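Local atomic coordinates of 2,5-dihydroxypyridine 5,6-dioxygenase (Pseudomonas putida KT2440, PDB entry 7CUP), a protein that catalyses the iron-dependent dioxygenolytic cleavage of the 2,5-dihydroxypyridine ring between carbons 5 and 6, giving N-formylmaleamate in nicotinate degradation. Residues K31-D36 with L59-H64; R141-E146 with A174-G179; G193-W198 with I266-Q271. One frame throughout, in Å; residues are numbered along the deposited sequence.

Interaction 1 of 3, residues K31-D36 with L59-H64; sequences KSHYSD and LPAFNH
Ser32 OG donates a hydrogen bond of 2.8 Å to Leu59 O, arriving 21° out of the carbonyl plane. The hydroxyl lies anti to the backbone N of Ser32 (chi1 -168°), which turns it onto the 59-64 loop, and Ser32 CA sends a longer CA-H...O contact to the same carbonyl oxygen. One residue earlier the backbones are tied directly, Leu59 N to Lys31 O at 3.0 Å. Both loops leave the C-terminal ends of adjacent parallel strands, 26-31 and 53-58, so this bond carries the pairing just past the strand ends in the parallel sheet of an alpha/beta domain. From there residues 32-35 fold into a type I turn closed by Ser35 N to Ser32 O, and Ser35 OG accepts from Ser32 N at 3.0 Å, nearly straight (172°). Beyond the serine, Ala61 CB points into the turn and meets two rings at their edges: His33 CE1 lies 3.5 Å from Ala61 CB, and Tyr34 CE2 lies 3.9 Å from it. Tyr34 CD2 in turn sits above one face of the His33 imidazole, toward its rim. Two waters bridge the loops, one between His33 ND1 and Ala61 N, the other donating to Tyr34 OH and accepting from Phe62 N; Tyr34 OH is also hydrogen-bonded to Met101 O. Pro2 of a second subunit packs on Tyr34 and Ala61, and Val3 of that subunit packs on His33.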
loop_
_atom_site.group_PDB
_atom_site.type_symbol
_atom_site.label_atom_id
_atom_site.label_comp_id
_atom_site.label_asym_id
_atom_site.label_seq_id
_atom_site.Cartn_x
_atom_site.Cartn_y
_atom_site.Cartn_z
ATOM N N LYS A 31 -2.002 -17.998 -6.695
ATOM C CA LYS A 31 -1.673 -16.622 -7.153
ATOM C C LYS A 31 -0.164 -16.464 -7.309
ATOM O O LYS A 31 0.583 -17.297 -6.786
ATOM C CB LYS A 31 -2.201 -15.580 -6.156
ATOM C CG LYS A 31 -1.657 -15.725 -4.746
ATOM C CD LYS A 31 -2.107 -14.621 -3.831
ATOM C CE LYS A 31 -1.435 -14.663 -2.483
ATOM N NZ LYS A 31 -1.764 -13.437 -1.729
ATOM N N SER A 32 0.236 -15.386 -7.983
ATOM C CA SER A 32 1.636 -14.908 -8.101
ATOM C C SER A 32 1.636 -13.385 -7.935
ATOM O O SER A 32 0.578 -12.854 -7.640
ATOM C CB SER A 32 2.246 -15.367 -9.418
ATOM O OG SER A 32 3.654 -15.151 -9.422
ATOM N N HIS A 33 2.774 -12.697 -8.070
ATOM C CA HIS A 33 2.844 -11.249 -7.711
ATOM C C HIS A 33 1.938 -10.414 -8.638
ATOM O O HIS A 33 1.442 -9.380 -8.219
ATOM C CB HIS A 33 4.279 -10.736 -7.760
ATOM C CG HIS A 33 4.759 -10.481 -9.144
ATOM N ND1 HIS A 33 5.523 -11.413 -9.832
ATOM C CD2 HIS A 33 4.609 -9.420 -9.965
ATOM C CE1 HIS A 33 5.799 -10.921 -11.036
ATOM N NE2 HIS A 33 5.241 -9.714 -11.143
ATOM N N TYR A 34 1.664 -10.881 -9.853
ATOM C CA TYR A 34 0.887 -10.138 -10.869
ATOM C C TYR A 34 -0.614 -10.462 -10.801
ATOM O O TYR A 34 -1.362 -9.904 -11.616
ATOM C CB TYR A 34 1.461 -10.464 -12.247
ATOM C CG TYR A 34 1.522 -11.940 -12.568
ATOM C CD1 TYR A 34 0.448 -12.567 -13.186
ATOM C CD2 TYR A 34 2.649 -12.712 -12.290
ATOM C CE1 TYR A 34 0.483 -13.916 -13.505
ATOM C CE2 TYR A 34 2.715 -14.046 -12.663
ATOM C CZ TYR A 34 1.613 -14.658 -13.225
ATOM O OH TYR A 34 1.618 -15.982 -13.567
ATOM N N SER A 35 -1.075 -11.291 -9.868
ATOM C CA SER A 35 -2.505 -11.672 -9.738
ATOM C C SER A 35 -3.301 -10.474 -9.213
ATOM O O SER A 35 -2.777 -9.752 -8.371
ATOM C CB SER A 35 -2.672 -12.848 -8.821
ATOM O OG SER A 35 -2.067 -14.009 -9.375
ATOM N N ASP A 36 -4.526 -10.291 -9.685
ATOM C CA ASP A 36 -5.423 -9.207 -9.222
ATOM C C ASP A 36 -5.814 -9.471 -7.779
ATOM O O ASP A 36 -6.455 -10.490 -7.486
ATOM C CB ASP A 36 -6.672 -9.065 -10.091
ATOM C CG ASP A 36 -7.491 -7.841 -9.675
ATOM O OD1 ASP A 36 -7.292 -7.334 -8.531
ATOM O OD2 ASP A 36 -8.289 -7.379 -10.499
ATOM N N LEU A 59 3.077 -18.713 -5.825
ATOM C CA LEU A 59 4.302 -19.148 -6.527
ATOM C C LEU A 59 5.041 -17.906 -7.021
ATOM O O LEU A 59 4.427 -16.956 -7.495
ATOM C CB LEU A 59 3.895 -20.035 -7.704
ATOM C CG LEU A 59 3.151 -21.321 -7.342
ATOM C CD1 LEU A 59 2.920 -22.175 -8.558
ATOM C CD2 LEU A 59 3.923 -22.105 -6.305
ATOM N N PRO A 60 6.383 -17.926 -6.992
ATOM C CA PRO A 60 7.188 -16.973 -7.747
ATOM C C PRO A 60 6.828 -17.040 -9.235
ATOM O O PRO A 60 6.593 -18.149 -9.758
ATOM C CB PRO A 60 8.634 -17.493 -7.563
ATOM C CG PRO A 60 8.594 -18.376 -6.332
ATOM C CD PRO A 60 7.195 -18.952 -6.327
ATOM N N ALA A 61 6.751 -15.875 -9.871
ATOM C CA ALA A 61 6.495 -15.730 -11.317
ATOM C C ALA A 61 7.570 -16.482 -12.084
ATOM O O ALA A 61 8.779 -16.334 -11.750
ATOM C CB ALA A 61 6.486 -14.281 -11.709
ATOM N N PHE A 62 7.154 -17.226 -13.092
ATOM C CA PHE A 62 8.078 -17.920 -14.012
ATOM C C PHE A 62 8.276 -17.029 -15.232
ATOM O O PHE A 62 7.260 -16.609 -15.782
ATOM C CB PHE A 62 7.542 -19.292 -14.409
ATOM C CG PHE A 62 8.579 -20.111 -15.139
ATOM C CD1 PHE A 62 9.557 -20.805 -14.434
ATOM C CD2 PHE A 62 8.627 -20.138 -16.529
ATOM C CE1 PHE A 62 10.531 -21.532 -15.103
ATOM C CE2 PHE A 62 9.611 -20.858 -17.200
ATOM C CZ PHE A 62 10.551 -21.561 -16.486
ATOM N N ASN A 63 9.517 -16.752 -15.630
ATOM C CA ASN A 63 9.727 -15.873 -16.797
ATOM C C ASN A 63 10.237 -16.687 -17.986
ATOM O O ASN A 63 11.102 -17.537 -17.821
ATOM C CB ASN A 63 10.663 -14.714 -16.509
ATOM C CG ASN A 63 10.564 -13.654 -17.586
ATOM O OD1 ASN A 63 9.464 -13.127 -17.862
ATOM N ND2 ASN A 63 11.701 -13.378 -18.216
ATOM N N HIS A 64 9.695 -16.388 -19.157
ATOM C CA HIS A 64 10.231 -16.803 -20.472
ATOM C C HIS A 64 11.039 -15.640 -21.047
ATOM O O HIS A 64 10.468 -14.644 -21.497
ATOM C CB HIS A 64 9.039 -17.253 -21.307
ATOM C CG HIS A 64 8.311 -18.413 -20.721
ATOM N ND1 HIS A 64 7.105 -18.262 -20.055
ATOM C CD2 HIS A 64 8.611 -19.731 -20.692
ATOM C CE1 HIS A 64 6.666 -19.445 -19.680
ATOM N NE2 HIS A 64 7.582 -20.361 -20.049
HETATM O O HOH W 1 6.806 -13.444 -8.238
HETATM O O HOH W 2 4.234 -17.384 -14.056
#

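Interaction 2 of 3, residues R141-E146 with A174-G179; sequences RVLAAE and AVTEYG
Helix segment 141-146 runs almost antiparallel to strand 175-177, at 166° between their directions, with 8.9 Å between the two axes. Val142 faces Tyr178 and Glu146 faces Ala174, one helical turn apart, and Thr176 fills the interval. Val142 CG1, anti to its backbone N (chi1 168°), presses on Thr176 CB at 3.5 Å, tighter than an ordinary van der Waals contact. From the other turn Glu146 extends across Thr176 at about a right angle: Thr176 CG2 is 3.7 Å from Glu146 CD, while Glu146 CG reaches Ala174 CB at 4.2 Å. The methyl thus sits between a valine branch and the carboxylate carbon. No direct hydrogen bond joins the segments; a water 3.0 Å from Thr176 OG1 donates to Glu146 OE1, and Thr176 OG1 is also bonded to Arg186 NH2. At the Tyr178 end, Leu143 CD2 approaches the ring obliquely, 4.2 Å from Tyr178 CE2, and the phenol OH is hydrogen-bonded to Asp182. Helix 136-151 therefore packs along strand 175-177, an outermost strand, within this chain, of an antiparallel sheet, and reaches past it through Ala145 to Leu195 on the adjoining strand 194-197.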
loop_
_atom_site.group_PDB
_atom_site.type_symbol
_atom_site.label_atom_id
_atom_site.label_comp_id
_atom_site.label_asym_id
_atom_site.label_seq_id
_atom_site.Cartn_x
_atom_site.Cartn_y
_atom_site.Cartn_z
ATOM N N ARG A 141 -25.947 -26.067 -23.494
ATOM C CA ARG A 141 -25.798 -25.765 -24.941
ATOM C C ARG A 141 -24.457 -26.318 -25.435
ATOM O O ARG A 141 -24.406 -26.911 -26.531
ATOM C CB ARG A 141 -25.962 -24.264 -25.200
ATOM C CG ARG A 141 -27.367 -23.748 -24.916
ATOM C CD ARG A 141 -27.641 -22.306 -25.341
ATOM N NE ARG A 141 -26.706 -21.396 -24.679
ATOM C CZ ARG A 141 -25.566 -20.959 -25.221
ATOM N NH1 ARG A 141 -25.230 -21.300 -26.450
ATOM N NH2 ARG A 141 -24.747 -20.183 -24.531
ATOM N N VAL A 142 -23.398 -26.167 -24.648
ATOM C CA VAL A 142 -22.021 -26.590 -25.049
ATOM C C VAL A 142 -21.928 -28.126 -25.117
ATOM O O VAL A 142 -21.209 -28.641 -26.020
ATOM C CB VAL A 142 -20.967 -25.998 -24.096
ATOM C CG1 VAL A 142 -19.594 -26.634 -24.280
ATOM C CG2 VAL A 142 -20.912 -24.482 -24.234
ATOM N N LEU A 143 -22.534 -28.825 -24.152
ATOM C CA LEU A 143 -22.557 -30.312 -24.123
ATOM C C LEU A 143 -23.384 -30.844 -25.309
ATOM O O LEU A 143 -22.970 -31.873 -25.878
ATOM C CB LEU A 143 -23.172 -30.786 -22.811
ATOM C CG LEU A 143 -22.356 -30.554 -21.550
ATOM C CD1 LEU A 143 -22.881 -31.470 -20.457
ATOM C CD2 LEU A 143 -20.865 -30.764 -21.783
ATOM N N ALA A 144 -24.502 -30.188 -25.655
ATOM C CA ALA A 144 -25.308 -30.510 -26.861
ATOM C C ALA A 144 -24.423 -30.403 -28.117
ATOM O O ALA A 144 -24.456 -31.315 -28.986
ATOM C CB ALA A 144 -26.517 -29.619 -26.942
ATOM N N ALA A 145 -23.596 -29.365 -28.221
ATOM C CA ALA A 145 -22.655 -29.215 -29.357
ATOM C C ALA A 145 -21.632 -30.341 -29.299
ATOM O O ALA A 145 -21.263 -30.873 -30.368
ATOM C CB ALA A 145 -21.967 -27.871 -29.342
ATOM N N GLU A 146 -21.181 -30.676 -28.096
ATOM C CA GLU A 146 -20.128 -31.693 -27.886
ATOM C C GLU A 146 -20.614 -33.049 -28.413
ATOM O O GLU A 146 -19.778 -33.756 -28.995
ATOM C CB GLU A 146 -19.729 -31.794 -26.415
ATOM C CG GLU A 146 -18.608 -32.807 -26.149
ATOM C CD GLU A 146 -18.394 -33.151 -24.680
ATOM O OE1 GLU A 146 -19.342 -32.955 -23.895
ATOM O OE2 GLU A 146 -17.282 -33.604 -24.319
ATOM N N ALA A 174 -12.845 -34.297 -28.091
ATOM C CA ALA A 174 -13.555 -33.005 -28.009
ATOM C C ALA A 174 -13.289 -32.407 -26.616
ATOM O O ALA A 174 -13.346 -33.154 -25.646
ATOM C CB ALA A 174 -15.026 -33.244 -28.218
ATOM N N VAL A 175 -12.961 -31.120 -26.521
ATOM C CA VAL A 175 -12.818 -30.415 -25.218
ATOM C C VAL A 175 -13.836 -29.284 -25.196
ATOM O O VAL A 175 -13.989 -28.606 -26.222
ATOM C CB VAL A 175 -11.379 -29.932 -24.996
ATOM C CG1 VAL A 175 -11.251 -29.064 -23.751
ATOM C CG2 VAL A 175 -10.429 -31.112 -24.907
ATOM N N THR A 176 -14.537 -29.143 -24.075
ATOM C CA THR A 176 -15.497 -28.042 -23.816
ATOM C C THR A 176 -14.954 -27.080 -22.748
ATOM O O THR A 176 -14.211 -27.521 -21.852
ATOM C CB THR A 176 -16.853 -28.605 -23.389
ATOM O OG1 THR A 176 -16.713 -29.220 -22.108
ATOM C CG2 THR A 176 -17.375 -29.599 -24.403
ATOM N N GLU A 177 -15.320 -25.802 -22.867
ATOM C CA GLU A 177 -15.186 -24.789 -21.797
ATOM C C GLU A 177 -16.551 -24.126 -21.662
ATOM O O GLU A 177 -16.939 -23.512 -22.656
ATOM C CB GLU A 177 -14.079 -23.785 -22.144
ATOM C CG GLU A 177 -12.756 -24.398 -22.508
ATOM C CD GLU A 177 -11.609 -23.414 -22.636
ATOM O OE1 GLU A 177 -11.773 -22.276 -22.193
ATOM O OE2 GLU A 177 -10.540 -23.793 -23.161
ATOM N N TYR A 178 -17.263 -24.284 -20.527
ATOM C CA TYR A 178 -18.599 -23.677 -20.234
ATOM C C TYR A 178 -18.569 -22.833 -18.946
ATOM O O TYR A 178 -19.640 -22.340 -18.514
ATOM C CB TYR A 178 -19.721 -24.734 -20.142
ATOM C CG TYR A 178 -19.453 -25.941 -19.259
ATOM C CD1 TYR A 178 -19.554 -25.859 -17.873
ATOM C CD2 TYR A 178 -19.156 -27.188 -19.795
ATOM C CE1 TYR A 178 -19.316 -26.948 -17.049
ATOM C CE2 TYR A 178 -18.922 -28.292 -18.981
ATOM C CZ TYR A 178 -19.002 -28.182 -17.602
ATOM O OH TYR A 178 -18.807 -29.264 -16.770
ATOM N N GLY A 179 -17.391 -22.626 -18.344
ATOM C CA GLY A 179 -17.185 -21.530 -17.377
ATOM C C GLY A 179 -17.086 -21.964 -15.925
ATOM O O GLY A 179 -16.938 -21.082 -15.057
HETATM O O HOH W 3 -17.712 -31.976 -21.374
#

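Interaction 3 of 3, residues G193-W198 with I266-Q271; sequences GFLFTW and IGWGLQ
Leu195 and Trp268 face each other as a hydrogen-bonded pair in the antiparallel sheet that joins strands 194-197 and 263-269. From Leu195 CB, which rests near Val175 O of the adjoining strand 175-177, the chain rises with CG between the backbone N and the carbonyl carbon (chi1 87°). CD2 then leads back to the opposite strand: it lies over the centre of the Trp268 six-membered ring, 3.8 Å from the centroid and 14° off the normal, a CH-pi contact. The same methyl touches Leu270 CD1; Leu195 CD1, the other branch, lies 3.8 Å from Ala145 CB of helix 136-151, and Leu149 of that helix also touches the leucine. In the backbone, Trp268 N donates to Leu195 O at 3.1 Å, whereas the return bond, Leu195 N to Trp268 O, is weak at 3.4 Å. Thr197 and Ile266 exchange two firmer bonds, each 2.9 Å from N of one to O of the other. Phe194 and Phe196 point to the other side of the sheet, opposite glycines; there Gly267 approaches so closely that its CA is 3.8 Å from Phe196 CA, and Gly267 CA makes a CA-H...O contact of 3.2 Å with Leu195 O. The Phe196 ring meets that of His265, an iron ligand. Gly193 and Phe194, both facing Glu177, form a G1 bulge, and Leu270 N donates in the carbonyl plane to Gly193 O at 2.9 Å.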
loop_
_atom_site.group_PDB
_atom_site.type_symbol
_atom_site.label_atom_id
_atom_site.label_comp_id
_atom_site.label_asym_id
_atom_site.label_seq_id
_atom_site.Cartn_x
_atom_site.Cartn_y
_atom_site.Cartn_z
ATOM N N GLY A 193 -17.482 -20.680 -22.906
ATOM C CA GLY A 193 -18.689 -20.994 -23.694
ATOM C C GLY A 193 -18.344 -21.376 -25.122
ATOM O O GLY A 193 -18.878 -20.743 -26.028
ATOM N N PHE A 194 -17.494 -22.389 -25.328
ATOM C CA PHE A 194 -17.100 -22.883 -26.676
ATOM C C PHE A 194 -16.500 -24.287 -26.572
ATOM O O PHE A 194 -16.410 -24.877 -25.464
ATOM C CB PHE A 194 -16.146 -21.885 -27.344
ATOM C CG PHE A 194 -14.831 -21.663 -26.642
ATOM C CD1 PHE A 194 -14.746 -20.827 -25.528
ATOM C CD2 PHE A 194 -13.663 -22.229 -27.129
ATOM C CE1 PHE A 194 -13.525 -20.614 -24.895
ATOM C CE2 PHE A 194 -12.435 -21.985 -26.511
ATOM C CZ PHE A 194 -12.375 -21.193 -25.384
ATOM N N LEU A 195 -16.088 -24.830 -27.712
ATOM C CA LEU A 195 -15.586 -26.217 -27.796
ATOM C C LEU A 195 -14.677 -26.344 -29.022
ATOM O O LEU A 195 -14.757 -25.498 -29.934
ATOM C CB LEU A 195 -16.775 -27.193 -27.800
ATOM C CG LEU A 195 -17.427 -27.518 -29.155
ATOM C CD1 LEU A 195 -18.276 -28.786 -29.064
ATOM C CD2 LEU A 195 -18.278 -26.348 -29.624
ATOM N N PHE A 196 -13.817 -27.358 -29.007
ATOM C CA PHE A 196 -12.798 -27.596 -30.045
ATOM C C PHE A 196 -12.304 -29.049 -29.975
ATOM O O PHE A 196 -12.533 -29.723 -28.950
ATOM C CB PHE A 196 -11.644 -26.611 -29.851
ATOM C CG PHE A 196 -11.114 -26.548 -28.439
ATOM C CD1 PHE A 196 -10.091 -27.391 -28.026
ATOM C CD2 PHE A 196 -11.635 -25.645 -27.530
ATOM C CE1 PHE A 196 -9.598 -27.328 -26.732
ATOM C CE2 PHE A 196 -11.148 -25.587 -26.232
ATOM C CZ PHE A 196 -10.141 -26.436 -25.828
ATOM N N THR A 197 -11.698 -29.505 -31.073
ATOM C CA THR A 197 -10.859 -30.725 -31.174
ATOM C C THR A 197 -9.516 -30.356 -31.782
ATOM O O THR A 197 -9.210 -29.153 -31.876
ATOM C CB THR A 197 -11.393 -31.814 -32.122
ATOM O OG1 THR A 197 -12.738 -31.583 -32.540
ATOM C CG2 THR A 197 -11.247 -33.178 -31.495
ATOM N N TRP A 198 -8.765 -31.382 -32.183
ATOM C CA TRP A 198 -7.544 -31.279 -33.003
ATOM C C TRP A 198 -7.790 -32.075 -34.276
ATOM O O TRP A 198 -8.519 -33.058 -34.254
ATOM C CB TRP A 198 -6.347 -31.796 -32.197
ATOM C CG TRP A 198 -6.036 -30.950 -31.004
ATOM C CD1 TRP A 198 -4.957 -30.130 -30.846
ATOM C CD2 TRP A 198 -6.791 -30.866 -29.783
ATOM N NE1 TRP A 198 -5.007 -29.520 -29.627
ATOM C CE2 TRP A 198 -6.117 -29.950 -28.952
ATOM C CE3 TRP A 198 -7.940 -31.504 -29.298
ATOM C CZ2 TRP A 198 -6.552 -29.653 -27.666
ATOM C CZ3 TRP A 198 -8.384 -31.202 -28.030
ATOM C CH2 TRP A 198 -7.701 -30.278 -27.233
ATOM N N ILE A 266 -9.371 -26.615 -33.227
ATOM C CA ILE A 266 -10.318 -26.108 -34.251
ATOM C C ILE A 266 -11.681 -26.294 -33.626
ATOM O O ILE A 266 -11.874 -27.329 -32.990
ATOM C CB ILE A 266 -10.126 -26.875 -35.580
ATOM C CG1 ILE A 266 -10.150 -28.389 -35.382
ATOM C CG2 ILE A 266 -8.834 -26.463 -36.251
ATOM C CD1 ILE A 266 -10.206 -29.168 -36.684
ATOM N N GLY A 267 -12.553 -25.308 -33.697
ATOM C CA GLY A 267 -13.834 -25.411 -32.993
ATOM C C GLY A 267 -14.693 -24.211 -33.279
ATOM O O GLY A 267 -14.365 -23.461 -34.201
ATOM N N TRP A 268 -15.755 -24.022 -32.516
ATOM C CA TRP A 268 -16.664 -22.877 -32.739
ATOM C C TRP A 268 -17.198 -22.352 -31.407
ATOM O O TRP A 268 -17.127 -23.074 -30.406
ATOM C CB TRP A 268 -17.753 -23.242 -33.761
ATOM C CG TRP A 268 -18.796 -24.223 -33.333
ATOM C CD1 TRP A 268 -20.040 -23.925 -32.873
ATOM C CD2 TRP A 268 -18.720 -25.661 -33.362
ATOM N NE1 TRP A 268 -20.727 -25.070 -32.576
ATOM C CE2 TRP A 268 -19.954 -26.149 -32.890
ATOM C CE3 TRP A 268 -17.742 -26.575 -33.750
ATOM C CZ2 TRP A 268 -20.247 -27.510 -32.804
ATOM C CZ3 TRP A 268 -18.011 -27.923 -33.631
ATOM C CH2 TRP A 268 -19.250 -28.379 -33.173
ATOM N N GLY A 269 -17.662 -21.109 -31.433
ATOM C CA GLY A 269 -18.033 -20.337 -30.247
ATOM C C GLY A 269 -19.500 -20.439 -29.997
ATOM O O GLY A 269 -20.255 -20.433 -30.994
ATOM N N LEU A 270 -19.889 -20.516 -28.727
ATOM C CA LEU A 270 -21.299 -20.689 -28.299
ATOM C C LEU A 270 -21.646 -19.668 -27.224
ATOM O O LEU A 270 -22.644 -19.889 -26.509
ATOM C CB LEU A 270 -21.482 -22.130 -27.809
ATOM C CG LEU A 270 -21.530 -23.186 -28.925
ATOM C CD1 LEU A 270 -21.509 -24.593 -28.357
ATOM C CD2 LEU A 270 -22.745 -22.999 -29.821
ATOM N N GLN A 271 -20.903 -18.562 -27.143
ATOM C CA GLN A 271 -21.102 -17.534 -26.079
ATOM C C GLN A 271 -21.694 -16.242 -26.657
ATOM O O GLN A 271 -20.985 -15.338 -27.093
ATOM C CB GLN A 271 -19.776 -17.287 -25.339
ATOM C CG GLN A 271 -19.908 -16.401 -24.112
ATOM C CD GLN A 271 -21.078 -16.758 -23.232
ATOM O OE1 GLN A 271 -22.179 -16.234 -23.382
ATOM N NE2 GLN A 271 -20.811 -17.615 -22.259
#

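How the interactions relate
Interactions 2 and 3 adjoin, with centres 7 Å apart, because strands 175-177 and 194-197 are neighbours in one antiparallel sheet. Val175 N lies 2.8 Å from Phe196 O, and Glu177 O lies 2.9 Å from Gly193 N, both probable hydrogen bonds; on the helix side, Ala145 CB packs on Leu270 CD1. The opposite side of this sheet approaches the iron, bound by His265, Ser302, His318 and Asp320: the side chain of Trp198 is about 7 Å from the metal and that of Glu177 about 8 Å. Interaction 1 is remote, its nearest atoms about 17 Å from interaction 2 and about 18 Å from interaction 3, and it lies at contacts with other subunits.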